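Local atomic coordinates of UPF0131 protein ykqA (Bacillus subtilis, PDB entry 2QIK), a protein that is a putative gamma-glutamylcyclotransferase, probably an acyltransferase that cyclises gamma-glutamyl groups with release of 5-oxoproline. Residues 133-138 with 202-207; 18-23 with 72-77; 28-33 with 161-166. All blocks are in the same frame, centred on the assembly; numbering follows the deposited sequence.

Contact 1 (133-138 with 202-207); sequences YGSCMD and YKREGV. With CIT (citric acid), chain B.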
loop_
_atom_site.group_PDB
_atom_site.type_symbol
_atom_site.label_atom_id
_atom_site.label_comp_id
_atom_site.label_asym_id
_atom_site.label_seq_id
_atom_site.Cartn_x
_atom_site.Cartn_y
_atom_site.Cartn_z
ATOM N N TYR A 133 0.843 -11.460 -1.192
ATOM C CA TYR A 133 -0.429 -11.916 -1.750
ATOM C C TYR A 133 -0.270 -12.621 -3.090
ATOM O O TYR A 133 -1.260 -13.072 -3.664
ATOM C CB TYR A 133 -1.407 -10.747 -1.848
ATOM C CG TYR A 133 -0.880 -9.595 -2.684
ATOM C CD1 TYR A 133 -0.265 -8.538 -2.087
ATOM C CD2 TYR A 133 -0.918 -9.630 -4.054
ATOM C CE1 TYR A 133 0.306 -7.486 -2.855
ATOM C CE2 TYR A 133 -0.399 -8.632 -4.804
ATOM C CZ TYR A 133 0.245 -7.563 -4.221
ATOM O OH TYR A 133 0.727 -6.609 -5.051
ATOM N N GLY A 134 0.938 -12.690 -3.610
ATOM C CA GLY A 134 1.177 -13.353 -4.863
ATOM C C GLY A 134 2.360 -14.300 -4.799
ATOM O O GLY A 134 2.402 -15.138 -3.965
ATOM N N SER A 135 3.291 -14.178 -5.780
ATOM C CA SER A 135 4.395 -15.154 -5.854
ATOM C C SER A 135 5.359 -15.064 -4.684
ATOM O O SER A 135 6.066 -16.024 -4.437
ATOM C CB SER A 135 5.171 -15.145 -7.112
ATOM O OG SER A 135 6.064 -14.087 -7.161
ATOM N N CYS A 136 5.313 -13.967 -3.911
ATOM C CA CYS A 136 6.094 -13.941 -2.667
ATOM C C CYS A 136 5.495 -14.838 -1.575
ATOM O O CYS A 136 6.116 -14.960 -0.521
ATOM C CB CYS A 136 6.270 -12.527 -2.134
ATOM S SG CYS A 136 7.371 -11.581 -3.203
HETATM N N MSE A 137 4.339 -15.477 -1.804
HETATM C CA MSE A 137 3.873 -16.542 -0.939
HETATM C C MSE A 137 4.614 -17.874 -1.174
HETATM O O MSE A 137 4.570 -18.719 -0.295
HETATM C CB MSE A 137 2.380 -16.784 -1.152
HETATM C CG MSE A 137 1.500 -15.530 -0.863
HETATM SE SE MSE A 137 -0.355 -15.936 -0.898
HETATM C CE MSE A 137 -0.586 -16.344 -2.681
ATOM N N ASP A 138 5.299 -18.006 -2.306
ATOM C CA ASP A 138 6.145 -19.160 -2.585
ATOM C C ASP A 138 7.589 -18.865 -2.243
ATOM O O ASP A 138 7.963 -17.678 -2.083
ATOM C CB ASP A 138 6.023 -19.489 -4.102
ATOM C CG ASP A 138 6.749 -20.694 -4.495
ATOM O OD1 ASP A 138 7.679 -20.578 -5.334
ATOM O OD2 ASP A 138 6.435 -21.761 -3.977
ATOM N N TYR A 202 12.619 -4.535 -2.249
ATOM C CA TYR A 202 12.561 -3.350 -3.079
ATOM C C TYR A 202 13.054 -3.616 -4.480
ATOM O O TYR A 202 12.510 -3.119 -5.476
ATOM C CB TYR A 202 13.309 -2.173 -2.485
ATOM C CG TYR A 202 12.569 -1.309 -1.515
ATOM C CD1 TYR A 202 11.770 -1.820 -0.527
ATOM C CD2 TYR A 202 12.667 0.090 -1.599
ATOM C CE1 TYR A 202 11.088 -0.975 0.342
ATOM C CE2 TYR A 202 12.014 0.917 -0.710
ATOM C CZ TYR A 202 11.206 0.401 0.244
ATOM O OH TYR A 202 10.523 1.170 1.152
ATOM N N LYS A 203 14.093 -4.442 -4.606
ATOM C CA LYS A 203 14.602 -4.812 -5.945
ATOM C C LYS A 203 13.650 -5.730 -6.645
ATOM O O LYS A 203 13.332 -5.538 -7.835
ATOM C CB LYS A 203 16.018 -5.408 -5.776
ATOM C CG LYS A 203 16.604 -5.880 -7.113
ATOM C CD LYS A 203 17.942 -6.609 -7.000
ATOM C CE LYS A 203 18.390 -7.313 -8.310
ATOM N NZ LYS A 203 19.350 -8.409 -8.018
ATOM N N ARG A 204 13.195 -6.774 -5.965
ATOM C CA ARG A 204 12.259 -7.718 -6.595
ATOM C C ARG A 204 11.009 -7.038 -7.119
ATOM O O ARG A 204 10.468 -7.391 -8.136
ATOM C CB ARG A 204 11.898 -8.800 -5.568
ATOM C CG ARG A 204 10.998 -9.846 -6.107
ATOM C CD ARG A 204 10.844 -11.022 -5.184
ATOM N NE ARG A 204 9.813 -11.958 -5.625
ATOM C CZ ARG A 204 9.678 -13.187 -5.182
ATOM N NH1 ARG A 204 10.588 -13.719 -4.385
ATOM N NH2 ARG A 204 8.661 -13.900 -5.564
ATOM N N GLU A 205 10.555 -6.036 -6.391
ATOM C CA GLU A 205 9.325 -5.302 -6.723
ATOM C C GLU A 205 9.557 -4.085 -7.575
ATOM O O GLU A 205 8.621 -3.339 -7.885
ATOM C CB GLU A 205 8.575 -4.901 -5.425
ATOM C CG GLU A 205 8.294 -6.089 -4.550
ATOM C CD GLU A 205 7.296 -6.997 -5.022
ATOM O OE1 GLU A 205 6.682 -6.788 -6.090
ATOM O OE2 GLU A 205 6.914 -7.842 -4.135
ATOM N N GLY A 206 10.785 -3.847 -8.037
ATOM C CA GLY A 206 10.999 -2.772 -8.972
ATOM C C GLY A 206 10.619 -1.404 -8.438
ATOM O O GLY A 206 10.160 -0.543 -9.176
ATOM N N VAL A 207 10.898 -1.152 -7.161
ATOM C CA VAL A 207 10.560 0.116 -6.561
ATOM C C VAL A 207 11.256 1.277 -7.260
ATOM O O VAL A 207 10.651 2.287 -7.555
ATOM C CB VAL A 207 10.837 0.136 -5.058
ATOM C CG1 VAL A 207 10.768 1.523 -4.457
ATOM C CG2 VAL A 207 9.880 -0.855 -4.360
HETATM C C1 CIT B . 5.105 -9.069 -8.157
HETATM O O1 CIT B . 4.892 -9.837 -9.043
HETATM O O2 CIT B . 6.157 -8.314 -8.197
HETATM C C2 CIT B . 4.076 -8.811 -7.106
HETATM C C3 CIT B . 4.170 -9.861 -6.014
HETATM O O7 CIT B . 5.475 -9.666 -5.332
HETATM C C4 CIT B . 3.132 -9.634 -4.942
HETATM C C5 CIT B . 3.203 -10.511 -3.742
HETATM O O3 CIT B . 3.562 -11.670 -3.849
HETATM O O4 CIT B . 2.792 -10.074 -2.648
HETATM C C6 CIT B . 4.156 -11.182 -6.658
HETATM O O5 CIT B . 5.238 -11.851 -6.567
HETATM O O6 CIT B . 3.085 -11.656 -7.039
HETATM O O HOH W 1 9.818 -16.457 -3.650
#

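Contact 2 (18-23 with 72-77); sequences HHLLAQ and DQFFQG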
loop_
_atom_site.group_PDB
_atom_site.type_symbol
_atom_site.label_atom_id
_atom_site.label_comp_id
_atom_site.label_asym_id
_atom_site.label_seq_id
_atom_site.Cartn_x
_atom_site.Cartn_y
_atom_site.Cartn_z
ATOM N N HIS A 18 -3.479 11.257 14.577
ATOM C CA HIS A 18 -4.619 10.672 13.888
ATOM C C HIS A 18 -5.906 10.783 14.703
ATOM O O HIS A 18 -6.980 10.887 14.128
ATOM C CB HIS A 18 -4.318 9.239 13.554
ATOM C CG HIS A 18 -5.388 8.556 12.776
ATOM N ND1 HIS A 18 -5.704 8.903 11.486
ATOM C CD2 HIS A 18 -6.267 7.596 13.123
ATOM C CE1 HIS A 18 -6.703 8.134 11.071
ATOM N NE2 HIS A 18 -7.077 7.349 12.059
ATOM N N HIS A 19 -5.779 10.795 16.035
ATOM C CA HIS A 19 -6.953 10.902 16.876
ATOM C C HIS A 19 -7.763 12.163 16.608
ATOM O O HIS A 19 -8.957 12.171 16.910
ATOM C CB HIS A 19 -6.566 10.861 18.363
ATOM C CG HIS A 19 -5.744 11.995 18.781
ATOM N ND1 HIS A 19 -4.374 12.028 18.687
ATOM C CD2 HIS A 19 -6.113 13.167 19.371
ATOM C CE1 HIS A 19 -3.930 13.185 19.128
ATOM N NE2 HIS A 19 -4.948 13.916 19.517
ATOM N N LEU A 20 -7.152 13.216 16.065
ATOM C CA LEU A 20 -7.897 14.397 15.685
ATOM C C LEU A 20 -8.980 14.197 14.682
ATOM O O LEU A 20 -9.936 14.974 14.643
ATOM C CB LEU A 20 -6.981 15.517 15.272
ATOM C CG LEU A 20 -5.958 16.066 16.241
ATOM C CD1 LEU A 20 -4.974 17.061 15.567
ATOM C CD2 LEU A 20 -6.605 16.733 17.424
ATOM N N LEU A 21 -8.828 13.157 13.856
ATOM C CA LEU A 21 -9.835 12.809 12.882
ATOM C C LEU A 21 -11.011 12.116 13.551
ATOM O O LEU A 21 -12.046 11.879 12.889
ATOM C CB LEU A 21 -9.302 11.930 11.760
ATOM C CG LEU A 21 -8.155 12.517 10.971
ATOM C CD1 LEU A 21 -7.798 11.647 9.802
ATOM C CD2 LEU A 21 -8.401 13.962 10.507
ATOM N N ALA A 22 -10.866 11.665 14.798
ATOM C CA ALA A 22 -11.973 11.034 15.532
ATOM C C ALA A 22 -12.488 9.871 14.723
ATOM O O ALA A 22 -11.723 9.058 14.234
ATOM C CB ALA A 22 -13.004 12.034 15.942
ATOM N N GLN A 23 -13.797 9.765 14.557
ATOM C CA GLN A 23 -14.395 8.630 13.850
ATOM C C GLN A 23 -14.675 8.904 12.405
ATOM O O GLN A 23 -15.474 8.189 11.771
ATOM C CB GLN A 23 -15.607 8.023 14.564
ATOM C CG GLN A 23 -15.319 7.591 16.041
ATOM C CD GLN A 23 -14.076 6.610 16.013
ATOM O OE1 GLN A 23 -12.937 6.893 16.365
ATOM N NE2 GLN A 23 -14.351 5.440 15.477
ATOM N N ASP A 72 -7.987 23.056 11.627
ATOM C CA ASP A 72 -7.616 24.399 11.465
ATOM C C ASP A 72 -6.961 25.004 12.712
ATOM O O ASP A 72 -5.960 25.717 12.635
ATOM C CB ASP A 72 -8.834 25.248 11.123
ATOM C CG ASP A 72 -9.441 24.993 9.801
ATOM O OD1 ASP A 72 -8.786 24.459 8.873
ATOM O OD2 ASP A 72 -10.602 25.449 9.566
ATOM N N GLN A 73 -7.541 24.702 13.854
ATOM C CA GLN A 73 -7.021 25.238 15.103
ATOM C C GLN A 73 -5.732 24.577 15.544
ATOM O O GLN A 73 -4.875 25.281 16.119
ATOM C CB GLN A 73 -8.014 25.100 16.243
ATOM C CG GLN A 73 -9.232 25.912 16.084
ATOM C CD GLN A 73 -10.279 25.607 17.145
ATOM O OE1 GLN A 73 -11.463 25.705 16.821
ATOM N NE2 GLN A 73 -9.873 25.296 18.371
ATOM N N PHE A 74 -5.573 23.266 15.331
ATOM C CA PHE A 74 -4.374 22.552 15.753
ATOM C C PHE A 74 -3.152 22.969 14.945
ATOM O O PHE A 74 -2.062 23.157 15.478
ATOM C CB PHE A 74 -4.654 21.068 15.729
ATOM C CG PHE A 74 -3.593 20.268 16.409
ATOM C CD1 PHE A 74 -3.674 20.028 17.767
ATOM C CD2 PHE A 74 -2.552 19.764 15.694
ATOM C CE1 PHE A 74 -2.745 19.305 18.406
ATOM C CE2 PHE A 74 -1.548 19.018 16.348
ATOM C CZ PHE A 74 -1.652 18.807 17.681
ATOM N N PHE A 75 -3.359 23.022 13.617
ATOM C CA PHE A 75 -2.275 23.264 12.660
ATOM C C PHE A 75 -2.006 24.738 12.387
ATOM O O PHE A 75 -2.236 25.249 11.325
ATOM C CB PHE A 75 -2.521 22.478 11.354
ATOM C CG PHE A 75 -2.350 21.004 11.525
ATOM C CD1 PHE A 75 -3.415 20.143 11.840
ATOM C CD2 PHE A 75 -1.116 20.468 11.417
ATOM C CE1 PHE A 75 -3.246 18.812 12.065
ATOM C CE2 PHE A 75 -0.957 19.117 11.594
ATOM C CZ PHE A 75 -2.026 18.311 11.934
ATOM N N GLN A 76 -1.592 25.427 13.435
ATOM C CA GLN A 76 -1.278 26.859 13.309
ATOM C C GLN A 76 -0.170 27.069 12.302
ATOM O O GLN A 76 0.781 26.312 12.221
ATOM C CB GLN A 76 -0.918 27.404 14.750
ATOM C CG GLN A 76 -2.192 27.455 15.612
ATOM C CD GLN A 76 -1.973 27.821 17.062
ATOM O OE1 GLN A 76 -0.950 27.457 17.663
ATOM N NE2 GLN A 76 -2.933 28.571 17.629
ATOM N N GLY A 77 -0.278 28.095 11.470
ATOM C CA GLY A 77 0.741 28.288 10.420
ATOM C C GLY A 77 0.538 27.446 9.157
ATOM O O GLY A 77 1.284 27.615 8.177
#

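Contact 3 (28-33 with 161-166); sequences NEQART and KGYTTR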
loop_
_atom_site.group_PDB
_atom_site.type_symbol
_atom_site.label_atom_id
_atom_site.label_comp_id
_atom_site.label_asym_id
_atom_site.label_seq_id
_atom_site.Cartn_x
_atom_site.Cartn_y
_atom_site.Cartn_z
ATOM N N ASN A 28 -10.429 6.017 1.409
ATOM C CA ASN A 28 -9.360 5.348 0.692
ATOM C C ASN A 28 -8.121 5.287 1.530
ATOM O O ASN A 28 -7.570 6.289 1.940
ATOM C CB ASN A 28 -9.021 6.084 -0.594
ATOM C CG ASN A 28 -10.153 6.130 -1.582
ATOM O OD1 ASN A 28 -10.321 5.180 -2.401
ATOM N ND2 ASN A 28 -10.907 7.143 -1.524
ATOM N N GLU A 29 -7.631 4.067 1.716
ATOM C CA GLU A 29 -6.348 3.840 2.331
ATOM C C GLU A 29 -5.185 4.076 1.383
ATOM O O GLU A 29 -4.056 4.360 1.840
ATOM C CB GLU A 29 -6.229 2.352 2.841
ATOM C CG GLU A 29 -7.282 1.991 3.860
ATOM C CD GLU A 29 -7.307 0.515 4.221
ATOM O OE1 GLU A 29 -8.214 0.108 4.914
ATOM O OE2 GLU A 29 -6.369 -0.222 3.886
ATOM N N GLN A 30 -5.453 3.956 0.100
ATOM C CA GLN A 30 -4.404 4.063 -0.911
ATOM C C GLN A 30 -4.781 5.252 -1.799
ATOM O O GLN A 30 -5.828 5.286 -2.446
ATOM C CB GLN A 30 -4.284 2.814 -1.760
ATOM C CG GLN A 30 -4.079 1.526 -0.915
ATOM C CD GLN A 30 -2.914 1.575 0.035
ATOM O OE1 GLN A 30 -1.940 2.294 -0.171
ATOM N NE2 GLN A 30 -2.999 0.738 1.109
ATOM N N ALA A 31 -3.985 6.300 -1.799
ATOM C CA ALA A 31 -4.323 7.521 -2.518
ATOM C C ALA A 31 -3.057 8.339 -2.762
ATOM O O ALA A 31 -2.076 8.185 -2.032
ATOM C CB ALA A 31 -5.326 8.357 -1.737
ATOM N N ARG A 32 -3.096 9.203 -3.754
ATOM C CA ARG A 32 -1.940 10.039 -4.063
ATOM C C ARG A 32 -2.392 11.308 -4.769
ATOM O O ARG A 32 -3.438 11.380 -5.384
ATOM C CB ARG A 32 -0.875 9.281 -4.919
ATOM C CG ARG A 32 -1.268 9.052 -6.341
ATOM C CD ARG A 32 -0.247 8.235 -7.082
ATOM N NE ARG A 32 -0.490 8.214 -8.496
ATOM C CZ ARG A 32 0.292 7.632 -9.378
ATOM N NH1 ARG A 32 1.378 6.997 -8.996
ATOM N NH2 ARG A 32 0.001 7.748 -10.641
ATOM N N THR A 33 -1.500 12.284 -4.730
ATOM C CA THR A 33 -1.656 13.516 -5.510
ATOM C C THR A 33 -0.300 13.978 -5.995
ATOM O O THR A 33 0.696 13.829 -5.312
ATOM C CB THR A 33 -2.387 14.569 -4.699
ATOM O OG1 THR A 33 -2.916 15.603 -5.525
ATOM C CG2 THR A 33 -1.600 15.181 -3.589
ATOM N N LYS A 161 -9.378 -7.074 4.516
ATOM C CA LYS A 161 -10.694 -6.577 4.128
ATOM C C LYS A 161 -10.526 -5.350 3.240
ATOM O O LYS A 161 -9.686 -4.501 3.547
ATOM C CB LYS A 161 -11.398 -6.095 5.408
ATOM C CG LYS A 161 -11.539 -7.243 6.449
ATOM C CD LYS A 161 -12.860 -7.250 7.167
ATOM C CE LYS A 161 -13.206 -8.608 7.841
ATOM N NZ LYS A 161 -12.870 -9.827 6.997
ATOM N N GLY A 162 -11.287 -5.240 2.184
ATOM C CA GLY A 162 -11.377 -4.078 1.359
ATOM C C GLY A 162 -10.657 -4.095 0.034
ATOM O O GLY A 162 -10.715 -3.140 -0.733
ATOM N N TYR A 163 -9.918 -5.168 -0.204
ATOM C CA TYR A 163 -9.047 -5.324 -1.380
ATOM C C TYR A 163 -9.339 -6.623 -2.081
ATOM O O TYR A 163 -9.704 -7.604 -1.414
ATOM C CB TYR A 163 -7.583 -5.339 -0.943
ATOM C CG TYR A 163 -7.074 -4.055 -0.323
ATOM C CD1 TYR A 163 -7.380 -3.704 0.983
ATOM C CD2 TYR A 163 -6.217 -3.248 -0.997
ATOM C CE1 TYR A 163 -6.909 -2.577 1.563
ATOM C CE2 TYR A 163 -5.677 -2.119 -0.432
ATOM C CZ TYR A 163 -6.033 -1.747 0.809
ATOM O OH TYR A 163 -5.528 -0.605 1.407
ATOM N N THR A 164 -9.138 -6.652 -3.372
ATOM C CA THR A 164 -9.129 -7.840 -4.212
ATOM C C THR A 164 -7.825 -8.036 -4.871
ATOM O O THR A 164 -7.222 -7.113 -5.366
ATOM C CB THR A 164 -10.194 -7.712 -5.318
ATOM O OG1 THR A 164 -11.474 -7.389 -4.735
ATOM C CG2 THR A 164 -10.346 -9.006 -6.103
ATOM N N THR A 165 -7.366 -9.285 -4.891
ATOM C CA THR A 165 -6.144 -9.621 -5.643
ATOM C C THR A 165 -6.481 -9.665 -7.137
ATOM O O THR A 165 -7.369 -10.395 -7.585
ATOM C CB THR A 165 -5.541 -10.943 -5.176
ATOM O OG1 THR A 165 -5.193 -10.855 -3.805
ATOM C CG2 THR A 165 -4.288 -11.306 -5.944
ATOM N N ARG A 166 -5.782 -8.825 -7.894
ATOM C CA ARG A 166 -6.050 -8.664 -9.317
ATOM C C ARG A 166 -4.764 -8.549 -10.091
ATOM O O ARG A 166 -3.738 -8.215 -9.535
ATOM C CB ARG A 166 -6.878 -7.407 -9.517
ATOM C CG ARG A 166 -8.239 -7.470 -8.960
ATOM C CD ARG A 166 -9.129 -6.388 -9.508
ATOM N NE ARG A 166 -10.441 -6.363 -8.865
ATOM C CZ ARG A 166 -11.445 -7.177 -9.230
ATOM N NH1 ARG A 166 -11.317 -7.997 -10.257
ATOM N NH2 ARG A 166 -12.572 -7.129 -8.587
HETATM O O HOH W 2 -9.963 -1.575 3.789
#

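Contact 1 (133-138 with 202-207)
Cys136 and Ser135 meet Arg204 where the loop after strand 128-132 faces the end of helix 198-204, and a citrate, probably from the crystallisation liquor, fills the pocket between them. The loop reads Tyr-Gly-Ser-Cys, resembling Tyr8-Gly9-Thr10-Leu11, the substrate-binding motif (by similarity) of the other AIG2-like part. The tight side is where backbone N-H groups grip the citrate carboxylates. Tyr133 N points almost straight at citrate O4 (2.8 Å, 166°), Cys136 N gives a bond of 2.9 Å to O3, and Ser135 N reaches O6. A side chain on Gly134 would collide with O6. The chi1 of 58° wedges the Tyr133 ring between its own N and carbonyl carbon and lays one face under citrate O4 and C4, while its OH bonds to Phe232 O. Replacing this tyrosine by an alanine is likely to strip the floor from that arm of the citrate and leave Phe232 O without the phenol. From the helix end, Glu205 OE2 accepts the citrate hydroxyl O7 at 2.6 Å. Arg204 packs closely too: its extended chain brings the guanidinium over Cys136 SG, 3.4 Å from CZ on one face. Ser135 OG donates a very short bond to citrate O5 (2.5 Å) and, in the guanidinium plane, accepts a bent one (139°) from Arg204 NH2 at 3.1 Å.

The looser, outer side belongs to NH1 of the partly exposed Arg204. Its strongest polar partner is Tyr200 OH, and the loop is reached there through a water, which accepts from Arg204 NH1 (2.9 Å) and donates to Asp138 O at 2.7 Å.

Contact 2 (18-23 with 72-77)
Asp72 OD1 is gripped by both Lys80, in a salt bridge, and Tyr97 OH; two residues on, Phe74 turns its ring to Leu20, and the meeting of these two is a CH-pi contact. It joins the last turn of helix 65-74 to the short 3-10 segment 18-21, which precedes strand 25-34 of the AIG2-like fold. No hydrogen bond crosses between the two segments, and the buried surface is small, 110 Å².

A single methyl does the work. Leu20 CD1 stands 3.7 Å from the centroid of the Phe74 ring and 18° off its normal, so it lies over the face, displaced somewhat toward the rim. The displacement is toward the CG side: CD1 is 3.6 Å from both CG and CD2 but 4.0 Å from CE2. Phe74 has CG anti to its backbone N (chi1 -168°), which swings the ring off the helix toward residue 20, and the two side chains cross at about a right angle.

Leu20 also touches Leu71, one turn earlier on the helix. Leu21 touches Leu71 as well and extends the packing a further turn back, to Cys67. Phe74 as a whole is exposed, and this is a surface contact.

Phe75, the first residue to leave helical angles, is the centre of an inverse gamma turn. One face of its ring receives Phe74 CD2, 3.8 Å above the plane, and Tyr78 meets it edge-to-face. The nearest side-chain atoms of Phe75 and Thr10, a substrate-binding residue by similarity, are about 4 Å apart. Leu20 CD1 bridges the two phenylalanines by reaching Phe75 CE1 at 4.3 Å.

Contact 3 (28-33 with 161-166)
Tyr163 reaches from just ahead of strand 164-171 to Glu29 and Gln30, the corner of strand 25-34. Its CB starts toward that corner, and chi1 of -65°, with CG beside the backbone N, sends the ring straight on. The side chain also touches Val217 and Glu181, outside the two segments. At the far end the ring carbons beside CZ part company: CE1 passes 3.4 Å from Glu29 OE2, while CE2 is 4.0 Å from Gln30 CG. Then comes OH, held by two hydrogen bonds. It donates to Glu29 OE2 at 2.6 Å, approaching from above the carboxylate plane, 40° out of it. It accepts from Gln30 NE2 at 2.9 Å, a nearly straight bond (169°) lying close to the amide plane. With one bond given and one received, the rotation of the hydroxyl is likely to be fixed.

The amide has its own second shell. Gln30 OE1 takes its strongest bond from Arg213, and NE2 also donates to Phe216 O, so the donor facing Tyr163 is held in orientation. Glu181 receives the backbone N of Glu29 and of Gln30, which pins the corner itself. The other carboxylate oxygen, Glu29 OE1, takes a bond from a water (2.7 Å) that also donates to Lys161 O (2.9 Å), adding a second link. A largely buried, hydrogen-bonded tyrosine hydroxyl thus joins the five-stranded antiparallel sheet of the first AIG2-like part to the hairpin of strands 164-171 and 174-180.

How the contacts relate
Contacts 1 and 2 lie on opposite sides of the chain's centre, their own centres about 36 Å apart, each where a helix end faces a loop or 3-10 segment. Their chemistry nonetheless differs: contact 1 is partly buried, polar and built round an anion, whereas contact 2 is apolar and at the surface. Contact 3 is the buried one, its centre about 7 Å from the chain's centre, and relies on hydrogen bonds from a corner of strand 25-34 to the residues leading into strand 164-171. Segment 18-23 of contact 2 leads into strand 25-34, which carries 28-33 of contact 3. Contact 3 packs on contact 1 through Thr165 CG2, 4.2 Å from Tyr133 O. Contacts 2 and 3 do not touch.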